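Local coordinates for protein glutathione S-transferase (Acinetobacter baumannii, PDB 4MP4) that probably catalyses the conjugation of glutathione to electrophilic substrates, at residues R119-I124 against L170-Q175; R176-G181 against R187-A192; L10-Q15 against P19-V24; Q103-L108 against W163-A168. All blocks are in the same frame, centred on the assembly; numbering follows the deposited sequence.

Helix 165-178 runs through three of the four contacts: its start meets 103-108 in contact 4, its middle meets 119-124 in contact 1, and its last turn meets 187-192 in contact 2. The centres of contacts 1 and 2 lie about 9 Å apart, and R119 O meets R176 NE at 2.8 Å between them. Contacts 2 and 4, whose centres lie about 16 Å apart, are joined through Y191 OH and D167 OD1. Contact 3 belongs to the thioredoxin-like domain and touches contact 1 through P19 and F22 on L172, and contact 4 through T23 on I165. A sulfate, probably from the crystallisation liquor, lies about 6 Å from the side chain of I124.

Contact 1 (R119-I124 against L170-Q175); sequences RPTDVI and LALMLQ
L172 offers I124 both its side chain and its carbonyl, and it is the first residue of 170-175 to reach the short helical turn around 122-124. Its CG lies 4.1 Å from I124 CD1, while I124 CD1 also comes within 3.6 Å of L172 O. The isobutyl group leaves the helix with CG anti to the backbone N (chi1 178°), which brings its end nearer to the turn. There L172 CD2 skirts T121 CG2 at 4.3 Å, and the same side chain packs on P19 and F22 of the N-terminal domain. One turn further along, Q175 meets the same isoleucine. The two side chains cross at about a right angle: I124 CD1 touches Q175 CB at 3.8 Å, and I124 CG1 lies 3.6 Å from Q175 O. The glutamine chain then bends at chi2 and leads its amide away, where OE1 accepts a bond from Q179 NE2. T121 likewise directs its polar group outside the contact, OG1 pairing with L17 O. The chemistry at the interface is thus that of one branched side chain laid against a helix surface: I124 fits by van der Waals contact with aliphatic carbons and two main-chain carbonyls, while the polar ends of Q175 and T121 are satisfied by other residues.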
# COMPACT_ATOMS: atom_id res chain seq x y z
N ARG A 119 14.60 -6.67 -10.94
CA ARG A 119 14.49 -8.11 -10.71
C ARG A 119 13.02 -8.48 -10.68
O ARG A 119 12.48 -8.80 -9.61
CB ARG A 119 15.18 -8.52 -9.41
CG ARG A 119 16.69 -8.28 -9.37
CD ARG A 119 17.43 -9.27 -10.27
NE ARG A 119 18.88 -9.18 -10.16
CZ ARG A 119 19.66 -8.53 -11.03
NH1 ARG A 119 19.12 -7.90 -12.07
NH2 ARG A 119 20.97 -8.51 -10.86
N PRO A 120 12.36 -8.45 -11.85
CA PRO A 120 10.92 -8.77 -11.90
C PRO A 120 10.72 -10.25 -11.61
O PRO A 120 11.70 -11.00 -11.65
CB PRO A 120 10.53 -8.40 -13.34
CG PRO A 120 11.80 -8.53 -14.12
CD PRO A 120 12.91 -8.12 -13.17
N THR A 121 9.49 -10.68 -11.33
CA THR A 121 9.26 -12.09 -10.97
C THR A 121 9.63 -13.09 -12.08
O THR A 121 9.75 -14.28 -11.82
CB THR A 121 7.84 -12.33 -10.55
OG1 THR A 121 6.96 -11.89 -11.60
CG2 THR A 121 7.53 -11.57 -9.26
N ASP A 122 9.81 -12.59 -13.29
CA ASP A 122 10.38 -13.35 -14.41
C ASP A 122 11.67 -14.07 -14.00
O ASP A 122 11.93 -15.19 -14.43
CB ASP A 122 10.67 -12.39 -15.58
CG ASP A 122 9.46 -11.57 -15.98
OD1 ASP A 122 9.06 -10.65 -15.22
OD2 ASP A 122 8.90 -11.84 -17.06
N VAL A 123 12.50 -13.42 -13.18
CA VAL A 123 13.76 -14.03 -12.74
C VAL A 123 13.56 -15.23 -11.82
O VAL A 123 14.36 -16.18 -11.84
CB VAL A 123 14.74 -12.99 -12.13
CG1 VAL A 123 14.79 -11.75 -13.01
CG2 VAL A 123 14.36 -12.63 -10.70
N ILE A 124 12.46 -15.23 -11.06
CA ILE A 124 12.10 -16.36 -10.20
C ILE A 124 11.51 -17.52 -11.00
O ILE A 124 11.81 -18.68 -10.73
CB ILE A 124 11.07 -15.94 -9.10
CG1 ILE A 124 11.64 -14.85 -8.20
CG2 ILE A 124 10.59 -17.15 -8.29
CD1 ILE A 124 10.61 -14.21 -7.31
N LEU A 170 7.84 -11.61 2.02
CA LEU A 170 9.26 -11.33 2.18
C LEU A 170 10.09 -12.35 1.42
O LEU A 170 11.02 -11.98 0.71
CB LEU A 170 9.65 -11.34 3.67
CG LEU A 170 11.13 -11.07 3.99
CD1 LEU A 170 11.55 -9.65 3.58
CD2 LEU A 170 11.41 -11.28 5.47
N ALA A 171 9.74 -13.62 1.56
CA ALA A 171 10.43 -14.68 0.82
C ALA A 171 10.43 -14.41 -0.69
O ALA A 171 11.45 -14.55 -1.34
CB ALA A 171 9.84 -16.05 1.11
N LEU A 172 9.27 -14.04 -1.24
CA LEU A 172 9.20 -13.79 -2.67
C LEU A 172 10.15 -12.65 -3.04
O LEU A 172 10.88 -12.73 -4.03
CB LEU A 172 7.76 -13.51 -3.15
CG LEU A 172 7.67 -13.20 -4.65
CD1 LEU A 172 6.36 -13.72 -5.24
CD2 LEU A 172 7.90 -11.68 -4.99
N MET A 173 10.16 -11.61 -2.22
CA MET A 173 11.06 -10.47 -2.42
C MET A 173 12.50 -10.93 -2.42
O MET A 173 13.26 -10.55 -3.31
CB MET A 173 10.85 -9.41 -1.33
CG MET A 173 11.53 -8.10 -1.64
SD MET A 173 10.99 -7.27 -3.17
CE MET A 173 9.53 -6.39 -2.64
N LEU A 174 12.87 -11.75 -1.44
CA LEU A 174 14.23 -12.26 -1.37
C LEU A 174 14.57 -13.17 -2.57
O LEU A 174 15.70 -13.18 -3.05
CB LEU A 174 14.48 -12.99 -0.05
CG LEU A 174 14.59 -12.14 1.22
CD1 LEU A 174 14.47 -13.01 2.46
CD2 LEU A 174 15.91 -11.42 1.23
N GLN A 175 13.56 -13.91 -3.04
CA GLN A 175 13.73 -14.84 -4.13
C GLN A 175 14.07 -14.13 -5.44
O GLN A 175 14.73 -14.71 -6.30
CB GLN A 175 12.47 -15.71 -4.30
CG GLN A 175 12.42 -16.94 -3.36
CD GLN A 175 13.40 -18.05 -3.75
OE1 GLN A 175 14.58 -17.80 -3.97
NE2 GLN A 175 12.90 -19.27 -3.86

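Contact 2 (R176-G181 against R187-A192); sequences RLIQNG and RLKNYA
I178 reaches from the last turn of helix 165-178 toward helix 186-196, and every close pair across the contact involves it. Its CG1 sits beside the backbone N and anti to the carbonyl carbon (chi1 -65°), and the near-extended second torsion sends CD1 straight on to the facing helix. There CD1 meets A192 CB at 3.7 Å, methyl to methyl, and lies 4.1 Å from K189 CA, so it rests on the helix surface between two residues one turn or so apart. K189 comes in from the flank. Its aliphatic chain and that of I178 run at an oblique angle, and K189 touches I178 through CG, 4.1 Å from I178 CG1; the lysine chain beyond runs on extended. L188 also starts out toward I178, but its side chain packs on F145 and E149 of helix 135-151. Y191 turns to the body of the domain, its ring against L170 and L174 and its OH bonded to D167 OD1. Just after I178 the helix closes in a type I turn from I178 to G181. G181 N bonds to I178 O at 3.1 Å and weakly to L177 O, and the residue takes a positive phi of 105°, a backbone setting that suits glycine. This Schellman motif ends the helix and turns the chain off toward helix 186-196, the arrangement being two successive helices, joined by a short loop, within the all-helical C-terminal domain of the glutathione S-transferase fold.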
# COMPACT_ATOMS: atom_id res chain seq x y z
N ARG A 176 13.64 -12.88 -5.56
CA ARG A 176 13.98 -12.06 -6.72
C ARG A 176 15.49 -11.96 -6.83
O ARG A 176 16.05 -11.89 -7.93
CB ARG A 176 13.38 -10.65 -6.60
CG ARG A 176 11.88 -10.63 -6.43
CD ARG A 176 11.32 -9.23 -6.14
NE ARG A 176 10.86 -8.66 -7.38
CZ ARG A 176 9.60 -8.36 -7.65
NH1 ARG A 176 8.67 -8.51 -6.74
NH2 ARG A 176 9.29 -7.87 -8.84
N LEU A 177 16.16 -11.98 -5.69
CA LEU A 177 17.60 -11.86 -5.65
C LEU A 177 18.26 -13.23 -5.72
O LEU A 177 19.20 -13.46 -6.49
CB LEU A 177 18.00 -11.16 -4.36
CG LEU A 177 17.74 -9.66 -4.33
CD1 LEU A 177 17.88 -9.13 -2.91
CD2 LEU A 177 18.71 -8.95 -5.27
N ILE A 178 17.76 -14.15 -4.91
CA ILE A 178 18.34 -15.48 -4.80
C ILE A 178 18.30 -16.22 -6.14
O ILE A 178 19.32 -16.72 -6.62
CB ILE A 178 17.61 -16.29 -3.72
CG1 ILE A 178 17.85 -15.64 -2.35
CG2 ILE A 178 18.09 -17.73 -3.73
CD1 ILE A 178 16.84 -16.02 -1.30
N GLN A 179 17.13 -16.25 -6.76
CA GLN A 179 16.94 -17.03 -7.97
C GLN A 179 17.67 -16.43 -9.16
O GLN A 179 17.90 -17.12 -10.15
CB GLN A 179 15.44 -17.18 -8.28
CG GLN A 179 14.72 -17.92 -7.19
CD GLN A 179 15.33 -19.28 -6.99
OE1 GLN A 179 15.73 -19.91 -7.96
NE2 GLN A 179 15.46 -19.73 -5.75
N ASN A 180 18.04 -15.15 -9.04
CA ASN A 180 18.75 -14.47 -10.11
C ASN A 180 20.26 -14.59 -9.98
O ASN A 180 20.99 -14.28 -10.92
CB ASN A 180 18.31 -13.01 -10.20
CG ASN A 180 18.74 -12.35 -11.51
OD1 ASN A 180 18.04 -12.44 -12.53
ND2 ASN A 180 19.88 -11.69 -11.49
N GLY A 181 20.73 -15.06 -8.84
CA GLY A 181 22.15 -15.29 -8.65
C GLY A 181 22.82 -14.24 -7.79
O GLY A 181 23.98 -14.40 -7.41
N ARG A 187 21.90 -16.99 5.95
CA ARG A 187 20.79 -16.97 6.90
C ARG A 187 19.47 -16.65 6.20
O ARG A 187 18.43 -17.24 6.51
CB ARG A 187 21.07 -15.97 8.02
CG ARG A 187 19.85 -15.46 8.74
CD ARG A 187 19.44 -16.40 9.82
NE ARG A 187 18.20 -15.99 10.45
CZ ARG A 187 17.00 -16.46 10.12
NH1 ARG A 187 16.89 -17.36 9.14
NH2 ARG A 187 15.92 -16.04 10.76
N LEU A 188 19.52 -15.72 5.24
CA LEU A 188 18.32 -15.30 4.51
C LEU A 188 17.91 -16.27 3.41
O LEU A 188 16.72 -16.35 3.07
CB LEU A 188 18.49 -13.89 3.96
CG LEU A 188 18.57 -12.82 5.04
CD1 LEU A 188 18.85 -11.46 4.43
CD2 LEU A 188 17.27 -12.81 5.86
N LYS A 189 18.86 -17.01 2.84
CA LYS A 189 18.51 -18.06 1.89
C LYS A 189 17.76 -19.17 2.61
O LYS A 189 16.70 -19.62 2.15
CB LYS A 189 19.75 -18.64 1.21
CG LYS A 189 20.34 -17.74 0.14
CD LYS A 189 21.58 -18.36 -0.47
CE LYS A 189 22.29 -17.41 -1.41
NZ LYS A 189 23.57 -18.02 -1.88
N ASN A 190 18.29 -19.60 3.74
CA ASN A 190 17.62 -20.60 4.57
C ASN A 190 16.18 -20.20 4.91
O ASN A 190 15.27 -21.01 4.75
CB ASN A 190 18.42 -20.88 5.85
CG ASN A 190 19.70 -21.66 5.58
OD1 ASN A 190 19.79 -22.41 4.60
ND2 ASN A 190 20.69 -21.50 6.45
N TYR A 191 15.99 -18.95 5.35
CA TYR A 191 14.65 -18.43 5.63
C TYR A 191 13.76 -18.49 4.40
O TYR A 191 12.65 -19.00 4.45
CB TYR A 191 14.72 -16.97 6.10
CG TYR A 191 13.35 -16.32 6.20
CD1 TYR A 191 12.47 -16.66 7.23
CD2 TYR A 191 12.93 -15.39 5.26
CE1 TYR A 191 11.22 -16.08 7.33
CE2 TYR A 191 11.68 -14.80 5.35
CZ TYR A 191 10.82 -15.15 6.38
OH TYR A 191 9.57 -14.59 6.48
N ALA A 192 14.26 -17.95 3.30
CA ALA A 192 13.47 -17.88 2.08
C ALA A 192 13.14 -19.28 1.54
O ALA A 192 12.00 -19.53 1.18
CB ALA A 192 14.21 -17.07 1.03

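Contact 3 (L10-Q15 against P19-V24); sequences LYTDSQ and PYAFTV
Apolar packing of L10 on V24, together with T12 laid against A21, seats helix 19-30 on strand 8-13. L10 has CG anti to the backbone N (chi1 174°), which spreads its two methyls over the helix: CD1 meets V24 CG1 at 3.9 Å, the two side chains crossing at a slant, and CD2 passes 4.1 Å from A21 O. A21 CB points to the strand, where T12 sets its hydroxyl oxygen OG1 at 3.5 Å and its CB at 4.0 Å from that methyl. The strand and helix segments approach to 8.2 Å between axes and run nearly antiparallel, at 150°. Polar bonds serve the two elements separately. In the first turn of the helix, T23 OG1 donates to P19 O at 2.7 Å with a C=O...donor angle of 151°, and T23 N also bonds to P19 O, so one carbonyl is gripped twice. At the strand end, the D13 carboxylate takes the backbone N-H groups of L17 and S18 in the connecting loop. These elements, with strand 36-40, form the beta-alpha-beta unit of a thioredoxin-like domain, whose loop before the helix borders the glutathione site in this family. Chemically, the interface itself is van der Waals contact, and the polar bonds lie within or beside each element; the negative D13, close to the helix N-terminus, would probably interact favourably with the helix dipole.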
# COMPACT_ATOMS: atom_id res chain seq x y z
N LEU A 10 -10.77 -15.82 -7.90
CA LEU A 10 -9.52 -15.05 -7.96
C LEU A 10 -9.04 -14.87 -9.39
O LEU A 10 -8.88 -15.84 -10.11
CB LEU A 10 -8.42 -15.74 -7.13
CG LEU A 10 -7.01 -15.13 -7.21
CD1 LEU A 10 -6.96 -13.68 -6.70
CD2 LEU A 10 -6.02 -15.98 -6.47
N TYR A 11 -8.80 -13.63 -9.81
CA TYR A 11 -8.29 -13.37 -11.16
C TYR A 11 -6.79 -13.06 -11.12
O TYR A 11 -6.35 -12.12 -10.45
CB TYR A 11 -9.07 -12.26 -11.87
CG TYR A 11 -10.54 -12.59 -12.06
CD1 TYR A 11 -11.39 -12.66 -10.96
CD2 TYR A 11 -11.07 -12.85 -13.32
CE1 TYR A 11 -12.72 -12.97 -11.11
CE2 TYR A 11 -12.40 -13.16 -13.48
CZ TYR A 11 -13.23 -13.22 -12.37
OH TYR A 11 -14.57 -13.53 -12.50
N THR A 12 -6.01 -13.84 -11.85
CA THR A 12 -4.58 -13.62 -11.96
C THR A 12 -4.17 -13.24 -13.38
O THR A 12 -4.97 -13.36 -14.30
CB THR A 12 -3.79 -14.88 -11.55
OG1 THR A 12 -2.39 -14.58 -11.55
CG2 THR A 12 -4.06 -16.00 -12.53
N ASP A 13 -2.94 -12.78 -13.57
CA ASP A 13 -2.41 -12.61 -14.91
C ASP A 13 -2.20 -13.99 -15.52
O ASP A 13 -1.92 -14.95 -14.80
CB ASP A 13 -1.11 -11.82 -14.90
CG ASP A 13 -0.02 -12.51 -14.09
OD1 ASP A 13 -0.23 -12.79 -12.90
OD2 ASP A 13 1.06 -12.76 -14.66
N SER A 14 -2.32 -14.11 -16.84
CA SER A 14 -2.30 -15.41 -17.50
C SER A 14 -0.97 -16.15 -17.34
O SER A 14 -0.90 -17.37 -17.47
CB SER A 14 -2.63 -15.26 -18.98
OG SER A 14 -1.55 -14.64 -19.66
N GLN A 15 0.11 -15.42 -17.08
CA GLN A 15 1.39 -16.07 -16.92
C GLN A 15 1.75 -16.33 -15.46
O GLN A 15 2.84 -16.81 -15.18
CB GLN A 15 2.49 -15.26 -17.59
CG GLN A 15 2.73 -15.56 -19.06
CD GLN A 15 3.67 -14.55 -19.67
OE1 GLN A 15 4.83 -14.85 -19.96
NE2 GLN A 15 3.18 -13.32 -19.84
N PRO A 19 3.17 -11.03 -8.18
CA PRO A 19 3.48 -11.33 -6.77
C PRO A 19 2.26 -11.06 -5.85
O PRO A 19 2.15 -11.69 -4.79
CB PRO A 19 4.62 -10.36 -6.47
CG PRO A 19 4.33 -9.17 -7.37
CD PRO A 19 3.80 -9.78 -8.64
N TYR A 20 1.37 -10.16 -6.24
CA TYR A 20 0.20 -9.87 -5.41
C TYR A 20 -0.93 -10.88 -5.59
O TYR A 20 -1.62 -11.20 -4.63
CB TYR A 20 -0.27 -8.42 -5.62
CG TYR A 20 0.93 -7.52 -5.67
CD1 TYR A 20 1.73 -7.33 -4.54
CD2 TYR A 20 1.32 -6.91 -6.85
CE1 TYR A 20 2.87 -6.55 -4.59
CE2 TYR A 20 2.45 -6.13 -6.92
CZ TYR A 20 3.22 -5.95 -5.79
OH TYR A 20 4.35 -5.19 -5.86
N ALA A 21 -1.08 -11.41 -6.81
CA ALA A 21 -2.00 -12.52 -7.05
C ALA A 21 -1.51 -13.72 -6.26
O ALA A 21 -2.29 -14.41 -5.60
CB ALA A 21 -2.09 -12.88 -8.53
N PHE A 22 -0.20 -13.97 -6.34
CA PHE A 22 0.42 -15.01 -5.54
C PHE A 22 0.03 -14.88 -4.06
O PHE A 22 -0.41 -15.85 -3.43
CB PHE A 22 1.94 -14.95 -5.73
CG PHE A 22 2.73 -15.61 -4.63
CD1 PHE A 22 2.85 -16.99 -4.58
CD2 PHE A 22 3.37 -14.86 -3.66
CE1 PHE A 22 3.60 -17.61 -3.59
CE2 PHE A 22 4.11 -15.47 -2.65
CZ PHE A 22 4.23 -16.85 -2.62
N THR A 23 0.14 -13.67 -3.54
CA THR A 23 -0.10 -13.39 -2.13
C THR A 23 -1.55 -13.66 -1.67
O THR A 23 -1.78 -14.19 -0.57
CB THR A 23 0.29 -11.94 -1.84
OG1 THR A 23 1.69 -11.78 -2.14
CG2 THR A 23 0.03 -11.58 -0.41
N VAL A 24 -2.51 -13.30 -2.51
CA VAL A 24 -3.92 -13.58 -2.21
C VAL A 24 -4.27 -15.07 -2.32
O VAL A 24 -5.02 -15.60 -1.49
CB VAL A 24 -4.86 -12.76 -3.11
CG1 VAL A 24 -6.32 -13.12 -2.85
CG2 VAL A 24 -4.61 -11.27 -2.90

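Contact 4 (Q103-L108 against W163-A168); sequences QIQAWL and WSIVDA
Q105 NE2 is gripped by two outside partners, E169 OE2 and Y91 OH, while the same amide nitrogen lies against I165 CG2 at 4.0 Å. The contact joins helix 95-110 to the start of helix 165-178, a central helix pair of the all-helical C-terminal domain of the glutathione S-transferase fold. Q105 gets there with CG anti to its main-chain nitrogen (chi1 -173°) and an extended chain that slants across I165, whose own side chain leans on T23 and V26 of helix 19-30 in the N-terminal domain. Alongside, V166 points into helix 95-110 and meets I104 at about a right angle. V166 CG1 rests on I104 CG2 at 3.8 Å and on I104 CB at 4.1 Å, with the end of the isoleucine turned away. V166 CG2 keeps 4.4 Å from Q105 CB, so the valine straddles the two residues. Q103 OE1 bonds to S72 N of the second subunit, which places helix 95-110 at the dimer interface. At the start of helix 165-178 the sequence S-I-V-D matches the N-capping box of the family, and its S164 N to D167 OD2 half is formed here. D167 N bonds in turn to the carbonyl S164 O at 2.8 Å. D167 OD2 takes S164 N at 2.9 Å in a nearly straight bond (168°) directed almost down the C-O axis.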
# COMPACT_ATOMS: atom_id res chain seq x y z
N GLN A 103 3.10 -2.89 8.36
CA GLN A 103 4.15 -1.96 7.95
C GLN A 103 5.13 -2.58 6.95
O GLN A 103 5.45 -1.97 5.91
CB GLN A 103 4.86 -1.42 9.18
CG GLN A 103 6.22 -0.80 8.90
CD GLN A 103 6.98 -0.57 10.19
OE1 GLN A 103 6.39 -0.29 11.22
NE2 GLN A 103 8.29 -0.72 10.15
N ILE A 104 5.62 -3.77 7.27
CA ILE A 104 6.52 -4.51 6.38
C ILE A 104 5.86 -4.80 5.03
O ILE A 104 6.47 -4.59 3.97
CB ILE A 104 7.05 -5.80 7.06
CG1 ILE A 104 7.74 -5.45 8.37
CG2 ILE A 104 8.00 -6.53 6.14
CD1 ILE A 104 8.80 -4.29 8.24
N GLN A 105 4.62 -5.26 5.08
CA GLN A 105 3.79 -5.43 3.89
C GLN A 105 3.64 -4.15 3.04
O GLN A 105 3.72 -4.21 1.80
CB GLN A 105 2.40 -5.94 4.29
CG GLN A 105 1.52 -6.31 3.13
CD GLN A 105 0.18 -6.86 3.58
OE1 GLN A 105 -0.67 -6.13 4.08
NE2 GLN A 105 -0.01 -8.16 3.41
N ALA A 106 3.42 -3.01 3.67
CA ALA A 106 3.23 -1.79 2.92
C ALA A 106 4.54 -1.40 2.26
O ALA A 106 4.60 -0.99 1.09
CB ALA A 106 2.69 -0.67 3.80
N TRP A 107 5.60 -1.59 3.02
CA TRP A 107 6.95 -1.26 2.61
C TRP A 107 7.42 -2.11 1.42
O TRP A 107 7.96 -1.57 0.44
CB TRP A 107 7.87 -1.42 3.82
CG TRP A 107 9.28 -1.28 3.49
CD1 TRP A 107 9.93 -0.15 3.08
CD2 TRP A 107 10.27 -2.32 3.55
NE1 TRP A 107 11.27 -0.42 2.88
CE2 TRP A 107 11.49 -1.74 3.16
CE3 TRP A 107 10.22 -3.67 3.87
CZ2 TRP A 107 12.66 -2.49 3.10
CZ3 TRP A 107 11.38 -4.40 3.81
CH2 TRP A 107 12.58 -3.81 3.42
N LEU A 108 7.22 -3.42 1.50
CA LEU A 108 7.48 -4.32 0.37
C LEU A 108 6.71 -3.92 -0.88
O LEU A 108 7.23 -4.03 -1.99
CB LEU A 108 7.13 -5.77 0.72
CG LEU A 108 7.94 -6.44 1.82
CD1 LEU A 108 7.31 -7.77 2.23
CD2 LEU A 108 9.40 -6.60 1.37
N TRP A 163 3.83 -18.39 11.52
CA TRP A 163 3.68 -17.96 10.16
C TRP A 163 2.64 -16.84 9.98
O TRP A 163 1.58 -16.86 10.59
CB TRP A 163 3.32 -19.16 9.29
CG TRP A 163 3.26 -18.80 7.86
CD1 TRP A 163 4.30 -18.82 6.97
CD2 TRP A 163 2.12 -18.34 7.14
NE1 TRP A 163 3.87 -18.40 5.74
CE2 TRP A 163 2.54 -18.09 5.81
CE3 TRP A 163 0.79 -18.09 7.48
CZ2 TRP A 163 1.67 -17.63 4.82
CZ3 TRP A 163 -0.08 -17.63 6.50
CH2 TRP A 163 0.37 -17.40 5.18
N SER A 164 2.95 -15.86 9.13
CA SER A 164 1.96 -14.91 8.65
C SER A 164 2.16 -14.67 7.17
O SER A 164 3.22 -14.99 6.62
CB SER A 164 2.04 -13.58 9.40
OG SER A 164 3.36 -13.08 9.38
N ILE A 165 1.15 -14.10 6.52
CA ILE A 165 1.21 -13.88 5.07
C ILE A 165 2.47 -13.06 4.68
O ILE A 165 2.94 -13.12 3.53
CB ILE A 165 -0.10 -13.21 4.55
CG1 ILE A 165 -0.22 -13.28 3.03
CG2 ILE A 165 -0.20 -11.80 5.05
CD1 ILE A 165 -0.29 -14.68 2.48
N VAL A 166 3.03 -12.33 5.64
CA VAL A 166 4.17 -11.47 5.36
C VAL A 166 5.43 -12.32 5.18
O VAL A 166 6.39 -11.90 4.51
CB VAL A 166 4.35 -10.36 6.44
CG1 VAL A 166 5.46 -9.40 6.03
CG2 VAL A 166 3.08 -9.57 6.63
N ASP A 167 5.44 -13.52 5.76
CA ASP A 167 6.56 -14.43 5.51
C ASP A 167 6.62 -14.76 4.02
O ASP A 167 7.70 -14.76 3.40
CB ASP A 167 6.50 -15.71 6.35
CG ASP A 167 6.73 -15.45 7.85
OD1 ASP A 167 7.88 -15.09 8.24
OD2 ASP A 167 5.75 -15.63 8.63
N ALA A 168 5.44 -15.00 3.44
CA ALA A 168 5.37 -15.38 2.04
C ALA A 168 5.77 -14.19 1.15
O ALA A 168 6.40 -14.37 0.09
CB ALA A 168 3.97 -15.90 1.69